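Local structure of 5,10-methylenetetrahydromethanopterin reductase (Methanopyrus kandleri, 1EZW) at residues A130-K135 against G187-G192; A91-G96 against V137-L142; I247-I252 against G288-D293; I234-D239 against K332-E337. The protein catalyses the reversible reduction of methylenetetrahydromethanopterin to methyltetrahydromethanopterin with reduced coenzyme F420, a step of methanogenesis from carbon dioxide. All coordinates share one frame; numbering follows the deposited sequence.

Interaction 1 of 4, residues A130-K135 against G187-G192; sequences AIREVK and GEIANG
The guanidinium of R132 meets the carboxylate of E188 at its edge, and I189 CG2 approaches it obliquely, 3.5 Å from R132 NH2. R132 grips E188 end-on, one nitrogen to each oxygen. NH1 of R132 reaches OE2 of E188 at 3.0 Å in a nearly straight bond (178°). NH2 of R132 reaches OE1 of E188, also at 3.0 Å. Both oxygens lie close to the guanidinium plane. The carboxylate, however, is met from above its own plane, because the two flat groups are turned 56° apart. The salt bridge is therefore two-pronged but not coplanar. Its two bonds fix how the guanidinium is rotated.

K135 runs beside I189 in the opposite direction. Its CG is anti to the backbone N (chi1 -173°) and the chain beyond is extended, which carries NZ to the carbonyl of I189. K135 NZ donates to I189 O at 2.8 Å, in the carbonyl plane. This carbonyl belongs to the last turn of helix 180-189, since A190 already leaves helical geometry. The side chain of I189 lies between the two basic chains, and its CD1 comes 4.1 Å from R132 CG. On helix 127-142, I131 packs on M175 of strand 173-176. The contact joins helix 127-142 to the C-terminal end of helix 180-189, two helices packed round the parallel strands of a TIM barrel.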
loop_
_atom_site.group_PDB
_atom_site.type_symbol
_atom_site.label_atom_id
_atom_site.label_comp_id
_atom_site.label_asym_id
_atom_site.label_seq_id
_atom_site.Cartn_x
_atom_site.Cartn_y
_atom_site.Cartn_z
ATOM N N ALA A 130 -11.845 -34.778 -0.687
ATOM C CA ALA A 130 -12.154 -33.400 -1.107
ATOM C C ALA A 130 -10.857 -32.565 -1.169
ATOM O O ALA A 130 -10.657 -31.807 -2.124
ATOM C CB ALA A 130 -13.176 -32.745 -0.157
ATOM N N ILE A 131 -9.975 -32.721 -0.186
ATOM C CA ILE A 131 -8.716 -31.976 -0.179
ATOM C C ILE A 131 -7.828 -32.395 -1.353
ATOM O O ILE A 131 -7.192 -31.568 -1.989
ATOM C CB ILE A 131 -7.991 -32.135 1.183
ATOM C CG1 ILE A 131 -8.797 -31.390 2.266
ATOM C CG2 ILE A 131 -6.518 -31.553 1.066
ATOM C CD1 ILE A 131 -8.277 -31.565 3.696
ATOM N N ARG A 132 -7.756 -33.698 -1.660
ATOM C CA ARG A 132 -6.969 -34.110 -2.813
ATOM C C ARG A 132 -7.503 -33.440 -4.091
ATOM O O ARG A 132 -6.726 -33.046 -4.955
ATOM C CB ARG A 132 -7.081 -35.642 -3.009
ATOM C CG ARG A 132 -6.370 -36.461 -1.977
ATOM C CD ARG A 132 -6.722 -37.948 -2.241
ATOM N NE ARG A 132 -6.054 -38.840 -1.303
ATOM C CZ ARG A 132 -4.808 -39.283 -1.438
ATOM N NH1 ARG A 132 -4.304 -40.098 -0.509
ATOM N NH2 ARG A 132 -4.068 -38.935 -2.482
ATOM N N GLU A 133 -8.821 -33.375 -4.222
ATOM C CA GLU A 133 -9.431 -32.811 -5.428
ATOM C C GLU A 133 -9.194 -31.315 -5.506
ATOM O O GLU A 133 -8.861 -30.807 -6.574
ATOM C CB GLU A 133 -10.929 -33.111 -5.490
ATOM C CG GLU A 133 -11.163 -34.655 -5.619
ATOM C CD GLU A 133 -12.585 -35.029 -5.901
ATOM O OE1 GLU A 133 -12.862 -36.261 -5.925
ATOM O OE2 GLU A 133 -13.448 -34.152 -6.111
ATOM N N VAL A 134 -9.359 -30.630 -4.389
ATOM C CA VAL A 134 -9.113 -29.181 -4.418
ATOM C C VAL A 134 -7.661 -28.954 -4.799
ATOM O O VAL A 134 -7.345 -28.021 -5.546
ATOM C CB VAL A 134 -9.376 -28.484 -3.066
ATOM C CG1 VAL A 134 -9.034 -26.980 -3.195
ATOM C CG2 VAL A 134 -10.799 -28.618 -2.684
ATOM N N LYS A 135 -6.741 -29.775 -4.278
ATOM C CA LYS A 135 -5.354 -29.598 -4.657
ATOM C C LYS A 135 -5.169 -29.735 -6.180
ATOM O O LYS A 135 -4.478 -28.915 -6.811
ATOM C CB LYS A 135 -4.450 -30.610 -3.927
ATOM C CG LYS A 135 -3.000 -30.289 -4.195
ATOM C CD LYS A 135 -2.043 -31.439 -3.907
ATOM C CE LYS A 135 -0.617 -31.024 -4.288
ATOM N NZ LYS A 135 0.335 -32.156 -4.522
ATOM N N GLY A 187 1.337 -36.598 4.015
ATOM C CA GLY A 187 2.671 -37.076 3.671
ATOM C C GLY A 187 2.727 -37.493 2.215
ATOM O O GLY A 187 3.762 -37.421 1.544
ATOM N N GLU A 188 1.594 -37.883 1.675
ATOM C CA GLU A 188 1.577 -38.309 0.295
ATOM C C GLU A 188 1.502 -37.164 -0.711
ATOM O O GLU A 188 2.183 -37.191 -1.734
ATOM C CB GLU A 188 0.390 -39.257 0.039
ATOM C CG GLU A 188 0.242 -39.623 -1.431
ATOM C CD GLU A 188 -1.017 -40.439 -1.729
ATOM O OE1 GLU A 188 -1.479 -40.348 -2.898
ATOM O OE2 GLU A 188 -1.530 -41.156 -0.828
ATOM N N ILE A 189 0.718 -36.130 -0.395
ATOM C CA ILE A 189 0.503 -35.091 -1.386
ATOM C C ILE A 189 0.917 -33.665 -1.023
ATOM O O ILE A 189 0.860 -32.785 -1.881
ATOM C CB ILE A 189 -1.011 -34.993 -1.776
ATOM C CG1 ILE A 189 -1.800 -34.321 -0.641
ATOM C CG2 ILE A 189 -1.611 -36.432 -2.031
ATOM C CD1 ILE A 189 -3.279 -34.050 -0.911
ATOM N N ALA A 190 1.358 -33.455 0.207
ATOM C CA ALA A 190 1.687 -32.073 0.587
ATOM C C ALA A 190 3.153 -31.712 0.715
ATOM O O ALA A 190 4.008 -32.571 0.978
ATOM C CB ALA A 190 0.961 -31.752 1.902
ATOM N N ASN A 191 3.465 -30.418 0.554
ATOM C CA ASN A 191 4.833 -29.949 0.789
ATOM C C ASN A 191 5.061 -29.771 2.290
ATOM O O ASN A 191 6.185 -29.697 2.739
ATOM C CB ASN A 191 5.033 -28.583 0.135
ATOM C CG ASN A 191 5.044 -28.687 -1.352
ATOM O OD1 ASN A 191 5.930 -29.352 -1.920
ATOM N ND2 ASN A 191 4.085 -28.073 -2.003
ATOM N N GLY A 192 3.972 -29.657 3.030
ATOM C CA GLY A 192 4.064 -29.497 4.469
ATOM C C GLY A 192 2.787 -29.870 5.185
ATOM O O GLY A 192 1.727 -30.018 4.568
#

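Interaction 2 of 4, residues A91-G96 against V137-L142; sequences AIIGMG and VIYQYL
I93 and M95 of strand 93-95 pack against I138 and Y139 of helix 127-142, a strand-to-helix layer of the TIM barrel. The strand and the helix run nearly antiparallel, at 160°, and their axes are 12.8 Å apart. Side chains alone bridge this distance, with no hydrogen bond between the two segments.

The tightly packed part is formed by I93, M95 and I138, all of them buried. I93 CD1 sits 3.8 Å from I138 CG2, as the two isoleucines slide past each other in opposite directions. The chain of M95 bends at chi2 (65°) and chi3 (64°), which turns the methyl group back toward the helix. M95 CE and I138 CD1 then meet tip to tip at 4.0 Å. F173 of the neighbouring strand touches both I93 and M95.

Y139 stands at the looser, partly exposed margin of the contact. Its outer end alone reaches the strand, where I93 CD1 approaches the ring obliquely. I93 CD1 is 3.5 Å from Y139 OH and 4.1 Å from Y139 CZ. The hydroxyl of Y139 is hydrogen-bonded to the carbonyl of I171, which holds the outer end of the ring. Within the helix, L142 CD1 lies 3.9 Å above one face of the Y139 ring, offset toward its rim.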
loop_
_atom_site.group_PDB
_atom_site.type_symbol
_atom_site.label_atom_id
_atom_site.label_comp_id
_atom_site.label_asym_id
_atom_site.label_seq_id
_atom_site.Cartn_x
_atom_site.Cartn_y
_atom_site.Cartn_z
ATOM N N ALA A 91 3.285 -16.379 -1.982
ATOM C CA ALA A 91 2.143 -17.090 -1.464
ATOM C C ALA A 91 2.438 -18.514 -1.013
ATOM O O ALA A 91 3.326 -19.171 -1.558
ATOM C CB ALA A 91 1.022 -17.130 -2.521
ATOM N N ILE A 92 1.653 -18.944 -0.048
ATOM C CA ILE A 92 1.675 -20.336 0.443
ATOM C C ILE A 92 0.214 -20.731 0.620
ATOM O O ILE A 92 -0.676 -19.881 0.821
ATOM C CB ILE A 92 2.444 -20.486 1.780
ATOM C CG1 ILE A 92 1.800 -19.622 2.869
ATOM C CG2 ILE A 92 3.916 -20.162 1.551
ATOM C CD1 ILE A 92 2.610 -19.497 4.200
ATOM N N ILE A 93 -0.080 -22.034 0.564
ATOM C CA ILE A 93 -1.460 -22.471 0.754
ATOM C C ILE A 93 -1.541 -23.356 2.008
ATOM O O ILE A 93 -0.711 -24.260 2.142
ATOM C CB ILE A 93 -1.902 -23.379 -0.424
ATOM C CG1 ILE A 93 -1.877 -22.598 -1.734
ATOM C CG2 ILE A 93 -3.304 -23.964 -0.125
ATOM C CD1 ILE A 93 -1.899 -23.516 -2.985
ATOM N N GLY A 94 -2.507 -23.078 2.894
ATOM C CA GLY A 94 -2.786 -23.908 4.067
ATOM C C GLY A 94 -4.194 -24.453 3.806
ATOM O O GLY A 94 -5.130 -23.684 3.730
ATOM N N MET A 95 -4.375 -25.772 3.669
ATOM C CA MET A 95 -5.702 -26.299 3.350
ATOM C C MET A 95 -6.096 -27.365 4.371
ATOM O O MET A 95 -5.312 -28.243 4.669
ATOM C CB MET A 95 -5.633 -26.936 1.949
ATOM C CG MET A 95 -6.938 -27.555 1.476
ATOM S SD MET A 95 -8.261 -26.349 1.223
ATOM C CE MET A 95 -7.571 -25.396 -0.104
ATOM N N GLY A 96 -7.289 -27.259 4.909
ATOM C CA GLY A 96 -7.784 -28.238 5.868
ATOM C C GLY A 96 -9.212 -28.603 5.539
ATOM O O GLY A 96 -9.766 -28.162 4.545
ATOM N N VAL A 137 -7.298 -29.202 -8.569
ATOM C CA VAL A 137 -7.867 -28.042 -9.243
ATOM C C VAL A 137 -6.960 -26.813 -9.104
ATOM O O VAL A 137 -6.717 -26.087 -10.071
ATOM C CB VAL A 137 -9.268 -27.730 -8.691
ATOM C CG1 VAL A 137 -9.744 -26.325 -9.171
ATOM C CG2 VAL A 137 -10.250 -28.828 -9.161
ATOM N N ILE A 138 -6.470 -26.577 -7.894
ATOM C CA ILE A 138 -5.592 -25.431 -7.713
ATOM C C ILE A 138 -4.354 -25.494 -8.561
ATOM O O ILE A 138 -3.999 -24.510 -9.201
ATOM C CB ILE A 138 -5.200 -25.288 -6.213
ATOM C CG1 ILE A 138 -6.450 -24.937 -5.400
ATOM C CG2 ILE A 138 -4.080 -24.235 -6.069
ATOM C CD1 ILE A 138 -6.158 -24.905 -3.864
ATOM N N TYR A 139 -3.672 -26.647 -8.608
ATOM C CA TYR A 139 -2.444 -26.695 -9.372
ATOM C C TYR A 139 -2.676 -26.700 -10.876
ATOM O O TYR A 139 -1.853 -26.170 -11.612
ATOM C CB TYR A 139 -1.558 -27.848 -8.858
ATOM C CG TYR A 139 -0.926 -27.367 -7.544
ATOM C CD1 TYR A 139 -1.626 -27.460 -6.333
ATOM C CD2 TYR A 139 0.313 -26.729 -7.559
ATOM C CE1 TYR A 139 -1.101 -26.917 -5.132
ATOM C CE2 TYR A 139 0.866 -26.174 -6.365
ATOM C CZ TYR A 139 0.147 -26.275 -5.172
ATOM O OH TYR A 139 0.643 -25.737 -4.006
ATOM N N GLN A 140 -3.798 -27.261 -11.336
ATOM C CA GLN A 140 -4.098 -27.118 -12.761
ATOM C C GLN A 140 -4.262 -25.624 -13.086
ATOM O O GLN A 140 -3.797 -25.160 -14.132
ATOM C CB GLN A 140 -5.380 -27.835 -13.179
ATOM C CG GLN A 140 -5.223 -29.381 -13.264
ATOM C CD GLN A 140 -6.441 -29.995 -13.926
ATOM O OE1 GLN A 140 -7.005 -29.393 -14.843
ATOM N NE2 GLN A 140 -6.821 -31.226 -13.508
ATOM N N TYR A 141 -4.894 -24.876 -12.180
ATOM C CA TYR A 141 -5.115 -23.431 -12.358
ATOM C C TYR A 141 -3.764 -22.693 -12.379
ATOM O O TYR A 141 -3.508 -21.849 -13.235
ATOM C CB TYR A 141 -5.996 -22.935 -11.198
ATOM C CG TYR A 141 -6.424 -21.482 -11.301
ATOM C CD1 TYR A 141 -7.695 -21.139 -11.737
ATOM C CD2 TYR A 141 -5.538 -20.456 -10.966
ATOM C CE1 TYR A 141 -8.100 -19.781 -11.839
ATOM C CE2 TYR A 141 -5.927 -19.103 -11.059
ATOM C CZ TYR A 141 -7.202 -18.775 -11.491
ATOM O OH TYR A 141 -7.631 -17.442 -11.526
ATOM N N LEU A 142 -2.896 -23.013 -11.427
ATOM C CA LEU A 142 -1.571 -22.390 -11.347
ATOM C C LEU A 142 -0.668 -22.750 -12.528
ATOM O O LEU A 142 0.269 -22.002 -12.841
ATOM C CB LEU A 142 -0.887 -22.769 -10.021
ATOM C CG LEU A 142 -1.542 -22.248 -8.760
ATOM C CD1 LEU A 142 -0.782 -22.820 -7.542
ATOM C CD2 LEU A 142 -1.441 -20.715 -8.730
#

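Interaction 3 of 4, residues I247-I252 against G288-D293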
loop_
_atom_site.group_PDB
_atom_site.type_symbol
_atom_site.label_atom_id
_atom_site.label_comp_id
_atom_site.label_asym_id
_atom_site.label_seq_id
_atom_site.Cartn_x
_atom_site.Cartn_y
_atom_site.Cartn_z
ATOM N N ILE A 247 -6.065 -18.800 29.178
ATOM C CA ILE A 247 -7.328 -18.805 28.461
ATOM C C ILE A 247 -7.233 -19.682 27.222
ATOM O O ILE A 247 -8.135 -20.460 26.937
ATOM C CB ILE A 247 -7.772 -17.384 28.037
ATOM C CG1 ILE A 247 -9.113 -17.455 27.297
ATOM C CG2 ILE A 247 -6.723 -16.754 27.117
ATOM C CD1 ILE A 247 -10.246 -18.093 28.084
ATOM N N VAL A 248 -6.127 -19.582 26.488
ATOM C CA VAL A 248 -6.001 -20.389 25.281
ATOM C C VAL A 248 -5.883 -21.884 25.610
ATOM O O VAL A 248 -6.526 -22.706 24.975
ATOM C CB VAL A 248 -4.802 -19.928 24.407
ATOM C CG1 VAL A 248 -4.702 -20.805 23.164
ATOM C CG2 VAL A 248 -4.988 -18.445 23.979
ATOM N N VAL A 249 -5.073 -22.240 26.602
ATOM C CA VAL A 249 -4.934 -23.650 26.965
ATOM C C VAL A 249 -6.283 -24.194 27.461
ATOM O O VAL A 249 -6.662 -25.325 27.132
ATOM C CB VAL A 249 -3.842 -23.849 28.041
ATOM C CG1 VAL A 249 -3.937 -25.244 28.635
ATOM C CG2 VAL A 249 -2.456 -23.665 27.392
ATOM N N ALA A 250 -7.013 -23.386 28.224
ATOM C CA ALA A 250 -8.320 -23.816 28.718
ATOM C C ALA A 250 -9.183 -24.299 27.554
ATOM O O ALA A 250 -9.790 -25.366 27.636
ATOM C CB ALA A 250 -9.008 -22.679 29.457
ATOM N N PHE A 251 -9.228 -23.531 26.464
ATOM C CA PHE A 251 -10.000 -23.936 25.290
ATOM C C PHE A 251 -9.416 -25.161 24.619
ATOM O O PHE A 251 -10.148 -25.985 24.057
ATOM C CB PHE A 251 -10.089 -22.814 24.251
ATOM C CG PHE A 251 -11.257 -21.885 24.455
ATOM C CD1 PHE A 251 -11.252 -20.936 25.478
ATOM C CD2 PHE A 251 -12.382 -21.989 23.639
ATOM C CE1 PHE A 251 -12.356 -20.104 25.687
ATOM C CE2 PHE A 251 -13.490 -21.166 23.838
ATOM C CZ PHE A 251 -13.474 -20.221 24.867
ATOM N N ILE A 252 -8.092 -25.281 24.643
ATOM C CA ILE A 252 -7.462 -26.444 24.030
ATOM C C ILE A 252 -7.840 -27.694 24.834
ATOM O O ILE A 252 -8.201 -28.718 24.260
ATOM C CB ILE A 252 -5.925 -26.292 23.992
ATOM C CG1 ILE A 252 -5.556 -25.078 23.125
ATOM C CG2 ILE A 252 -5.285 -27.591 23.477
ATOM C CD1 ILE A 252 -4.072 -24.782 23.033
ATOM N N GLY A 288 -8.494 -20.444 36.192
ATOM C CA GLY A 288 -8.043 -20.899 37.494
ATOM C C GLY A 288 -7.763 -22.391 37.551
ATOM O O GLY A 288 -6.905 -22.834 38.322
ATOM N N LEU A 289 -8.476 -23.165 36.737
ATOM C CA LEU A 289 -8.297 -24.616 36.688
ATOM C C LEU A 289 -7.091 -25.104 35.866
ATOM O O LEU A 289 -6.604 -26.218 36.080
ATOM C CB LEU A 289 -9.569 -25.280 36.156
ATOM C CG LEU A 289 -10.799 -25.085 37.047
ATOM C CD1 LEU A 289 -11.998 -25.820 36.457
ATOM C CD2 LEU A 289 -10.486 -25.608 38.437
ATOM N N VAL A 290 -6.612 -24.290 34.923
ATOM C CA VAL A 290 -5.467 -24.698 34.101
ATOM C C VAL A 290 -4.229 -24.921 34.963
ATOM O O VAL A 290 -3.742 -23.991 35.617
ATOM C CB VAL A 290 -5.137 -23.638 33.009
ATOM C CG1 VAL A 290 -3.871 -24.044 32.248
ATOM C CG2 VAL A 290 -6.305 -23.506 32.050
ATOM N N ASP A 291 -3.700 -26.144 34.959
ATOM C CA ASP A 291 -2.523 -26.427 35.779
ATOM C C ASP A 291 -1.228 -26.555 34.989
ATOM O O ASP A 291 -1.206 -26.367 33.770
ATOM C CB ASP A 291 -2.761 -27.684 36.622
ATOM C CG ASP A 291 -2.949 -28.931 35.777
ATOM O OD1 ASP A 291 -3.623 -29.859 36.265
ATOM O OD2 ASP A 291 -2.409 -29.008 34.650
ATOM N N GLU A 292 -0.141 -26.872 35.681
ATOM C CA GLU A 292 1.129 -26.959 34.998
ATOM C C GLU A 292 1.228 -28.039 33.948
ATOM O O GLU A 292 1.920 -27.855 32.942
ATOM C CB GLU A 292 2.258 -27.099 36.004
ATOM C CG GLU A 292 2.321 -25.905 36.912
ATOM C CD GLU A 292 3.650 -25.767 37.597
ATOM O OE1 GLU A 292 3.810 -24.803 38.375
ATOM O OE2 GLU A 292 4.535 -26.617 37.351
ATOM N N ASP A 293 0.550 -29.162 34.157
ATOM C CA ASP A 293 0.640 -30.229 33.174
ATOM C C ASP A 293 -0.073 -29.866 31.881
ATOM O O ASP A 293 0.383 -30.234 30.801
ATOM C CB ASP A 293 0.101 -31.543 33.729
ATOM C CG ASP A 293 0.885 -32.018 34.944
ATOM O OD1 ASP A 293 2.136 -31.865 34.981
ATOM O OD2 ASP A 293 0.253 -32.566 35.862
#
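V290 turns its two methyl groups to two different residues of helix 238-254. V290 CG1 lies 3.8 Å from V249 CG1, and V290 CG2 lies 3.8 Å from A250 CB. The two valines cross at a slant. Each places CG1 anti to its own backbone N (chi1 167° for V249, 175° for V290), and it is these two branches that touch. The second branch of V290 is directed at A250, where the side chain is a single methyl group. There the backbone comes close as well: V290 CG2 is 3.9 Å from A250 N. The CA atoms of A250 and V290 are 6.2 Å apart. V290 thus fits against the helix surface with one branch on each of two successive residues.

All three side chains are buried, and the contact between them is purely apolar. It is small, at 111 Å² for both sides together. V290 lies in the short link between helix 283-289 and helix 292-298. Just after it, D291 is the N-cap of the second helix. OD2 of D291 accepts a hydrogen bond from the backbone N of M294, and OD1 forms a salt bridge with K270. These bonds hold the residue next to V290.

Neighbouring helices complete the packing. M294 of helix 292-298 touches V249, and I295 of the same helix touches V290. I274 of helix 273-277 covers A250. Helix 238-254 thereby packs against a cluster of short helices that precede strand 300-302.

Interaction 4 of 4, residues I234-D239 against K332-E337; sequences IDKDED and KEKAIE
I234 packs on A335 of helix 332-342 through its CG2 methyl. I234 CG2 lies 3.8 Å from A335 CB and 3.6 Å from A335 O. CG1 of I234 is anti to the backbone N (chi1 -166°), which leaves CG2 between the backbone N and the carbonyl carbon, facing the helix. The backbones come close here, since A335 has only a methyl group: the two CA atoms are 5.8 Å apart.

D235 follows and forms an Asx turn. Its OD1 accepts from the backbone N of D237 at 2.7 Å, using the lone pair that points away from the other oxygen. The second oxygen is turned to K334: D235 OD2 is 4.3 Å from K334 NZ, too long for a salt bridge. K236 is exposed and brings a like charge nearby, with its NZ 4.5 Å from K334 NZ. The carboxylate of D235 probably eases this repulsion. D237 then caps the start of helix 238-254, with OD1 accepting from the backbone N of K240.

Elsewhere on helix 332-342, E333 and E337 form salt bridges with K15 of a third subunit, so this helix also takes part in the tetramer. I234 ends strand 232-234 and also packs on P304 and V307 of helix 304-316. The segment thus leads from this short strand into helix 238-254, alongside helix 332-342.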
loop_
_atom_site.group_PDB
_atom_site.type_symbol
_atom_site.label_atom_id
_atom_site.label_comp_id
_atom_site.label_asym_id
_atom_site.label_seq_id
_atom_site.Cartn_x
_atom_site.Cartn_y
_atom_site.Cartn_z
ATOM N N ILE A 234 5.841 -16.042 25.134
ATOM C CA ILE A 234 7.187 -15.737 25.565
ATOM C C ILE A 234 7.282 -14.340 26.174
ATOM O O ILE A 234 6.665 -13.385 25.693
ATOM C CB ILE A 234 8.176 -15.899 24.381
ATOM C CG1 ILE A 234 9.622 -15.920 24.886
ATOM C CG2 ILE A 234 7.942 -14.747 23.327
ATOM C CD1 ILE A 234 10.664 -16.120 23.798
ATOM N N ASP A 235 8.060 -14.237 27.254
ATOM C CA ASP A 235 8.242 -12.957 27.944
ATOM C C ASP A 235 9.523 -13.087 28.761
ATOM O O ASP A 235 9.913 -14.202 29.113
ATOM C CB ASP A 235 7.037 -12.716 28.862
ATOM C CG ASP A 235 7.003 -11.300 29.446
ATOM O OD1 ASP A 235 7.800 -10.991 30.367
ATOM O OD2 ASP A 235 6.160 -10.498 28.961
ATOM N N LYS A 236 10.200 -11.979 29.038
ATOM C CA LYS A 236 11.414 -12.074 29.848
ATOM C C LYS A 236 11.034 -12.552 31.259
ATOM O O LYS A 236 11.872 -13.069 31.986
ATOM C CB LYS A 236 12.134 -10.720 29.893
ATOM C CG LYS A 236 11.267 -9.592 30.404
ATOM C CD LYS A 236 11.981 -8.234 30.285
ATOM C CE LYS A 236 11.167 -7.125 30.948
ATOM N NZ LYS A 236 9.783 -7.075 30.385
ATOM N N ASP A 237 9.771 -12.375 31.634
ATOM C CA ASP A 237 9.253 -12.813 32.928
ATOM C C ASP A 237 8.479 -14.112 32.654
ATOM O O ASP A 237 7.335 -14.091 32.190
ATOM C CB ASP A 237 8.286 -11.772 33.508
ATOM C CG ASP A 237 7.686 -12.198 34.854
ATOM O OD1 ASP A 237 7.418 -13.392 35.045
ATOM O OD2 ASP A 237 7.435 -11.318 35.707
ATOM N N GLU A 238 9.107 -15.244 32.949
ATOM C CA GLU A 238 8.472 -16.531 32.702
ATOM C C GLU A 238 7.065 -16.668 33.262
ATOM O O GLU A 238 6.179 -17.232 32.625
ATOM C CB GLU A 238 9.371 -17.676 33.220
ATOM C CG GLU A 238 8.764 -19.037 32.979
ATOM C CD GLU A 238 9.812 -20.099 32.791
ATOM O OE1 GLU A 238 9.914 -21.002 33.659
ATOM O OE2 GLU A 238 10.546 -20.028 31.784
ATOM N N ASP A 239 6.840 -16.161 34.470
ATOM C CA ASP A 239 5.513 -16.271 35.050
ATOM C C ASP A 239 4.457 -15.554 34.250
ATOM O O ASP A 239 3.351 -16.056 34.087
ATOM C CB ASP A 239 5.535 -15.735 36.476
ATOM C CG ASP A 239 6.250 -16.657 37.404
ATOM O OD1 ASP A 239 5.805 -17.816 37.493
ATOM O OD2 ASP A 239 7.242 -16.230 38.034
ATOM N N LYS A 332 2.120 -8.868 22.100
ATOM C CA LYS A 332 2.458 -9.582 20.842
ATOM C C LYS A 332 3.682 -9.046 20.135
ATOM O O LYS A 332 4.541 -9.817 19.697
ATOM C CB LYS A 332 1.268 -9.609 19.841
ATOM C CG LYS A 332 0.053 -10.475 20.287
ATOM C CD LYS A 332 -0.962 -10.642 19.149
ATOM C CE LYS A 332 -1.875 -11.855 19.346
ATOM N NZ LYS A 332 -2.638 -11.815 20.623
ATOM N N GLU A 333 3.763 -7.722 19.962
ATOM C CA GLU A 333 4.924 -7.165 19.280
ATOM C C GLU A 333 6.236 -7.399 20.041
ATOM O O GLU A 333 7.246 -7.805 19.446
ATOM C CB GLU A 333 4.692 -5.665 18.995
ATOM C CG GLU A 333 5.904 -4.951 18.445
ATOM C CD GLU A 333 5.538 -3.572 17.919
ATOM O OE1 GLU A 333 6.449 -2.731 17.807
ATOM O OE2 GLU A 333 4.334 -3.362 17.644
ATOM N N LYS A 334 6.249 -7.158 21.354
ATOM C CA LYS A 334 7.480 -7.383 22.129
ATOM C C LYS A 334 7.825 -8.869 22.112
ATOM O O LYS A 334 9.002 -9.225 22.109
ATOM C CB LYS A 334 7.300 -6.957 23.594
ATOM C CG LYS A 334 7.122 -5.478 23.845
ATOM C CD LYS A 334 6.493 -5.320 25.263
ATOM C CE LYS A 334 7.175 -6.248 26.302
ATOM N NZ LYS A 334 6.353 -6.434 27.549
ATOM N N ALA A 335 6.806 -9.715 22.079
ATOM C CA ALA A 335 7.010 -11.180 22.053
ATOM C C ALA A 335 7.678 -11.607 20.745
ATOM O O ALA A 335 8.626 -12.396 20.705
ATOM C CB ALA A 335 5.666 -11.899 22.255
ATOM N N ILE A 336 7.187 -11.072 19.637
ATOM C CA ILE A 336 7.793 -11.395 18.368
ATOM C C ILE A 336 9.262 -10.984 18.344
ATOM O O ILE A 336 10.112 -11.697 17.826
ATOM C CB ILE A 336 7.009 -10.676 17.208
ATOM C CG1 ILE A 336 5.609 -11.296 17.110
ATOM C CG2 ILE A 336 7.793 -10.772 15.873
ATOM C CD1 ILE A 336 4.604 -10.476 16.247
ATOM N N GLU A 337 9.553 -9.798 18.881
ATOM C CA GLU A 337 10.921 -9.303 18.907
ATOM C C GLU A 337 11.798 -10.175 19.819
ATOM O O GLU A 337 12.963 -10.423 19.508
ATOM C CB GLU A 337 10.912 -7.834 19.374
ATOM C CG GLU A 337 10.293 -6.916 18.310
ATOM C CD GLU A 337 10.250 -5.473 18.734
ATOM O OE1 GLU A 337 9.984 -5.212 19.939
ATOM O OE2 GLU A 337 10.451 -4.612 17.860
#

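In the fold
From the N terminus, interaction 2 opens first, at strand 93-95, and closes on helix 127-142. Interaction 1 opens on the same helix before that closure and closes at 187-192, so the two cross. They touch: I131 and V134 of interaction 1 pack on M95 of interaction 2. Together they tie helix 127-142 to the barrel strand and to helix 180-189. Interaction 4 opens later and joins the end of strand 232-234 to helix 332-342 near the C terminus. Interaction 3 lies wholly within that span and ties helix 238-254 to the link between helices 283-289 and 292-298. Both use helix 238-254. This second pair lies across the chain's centre from the first.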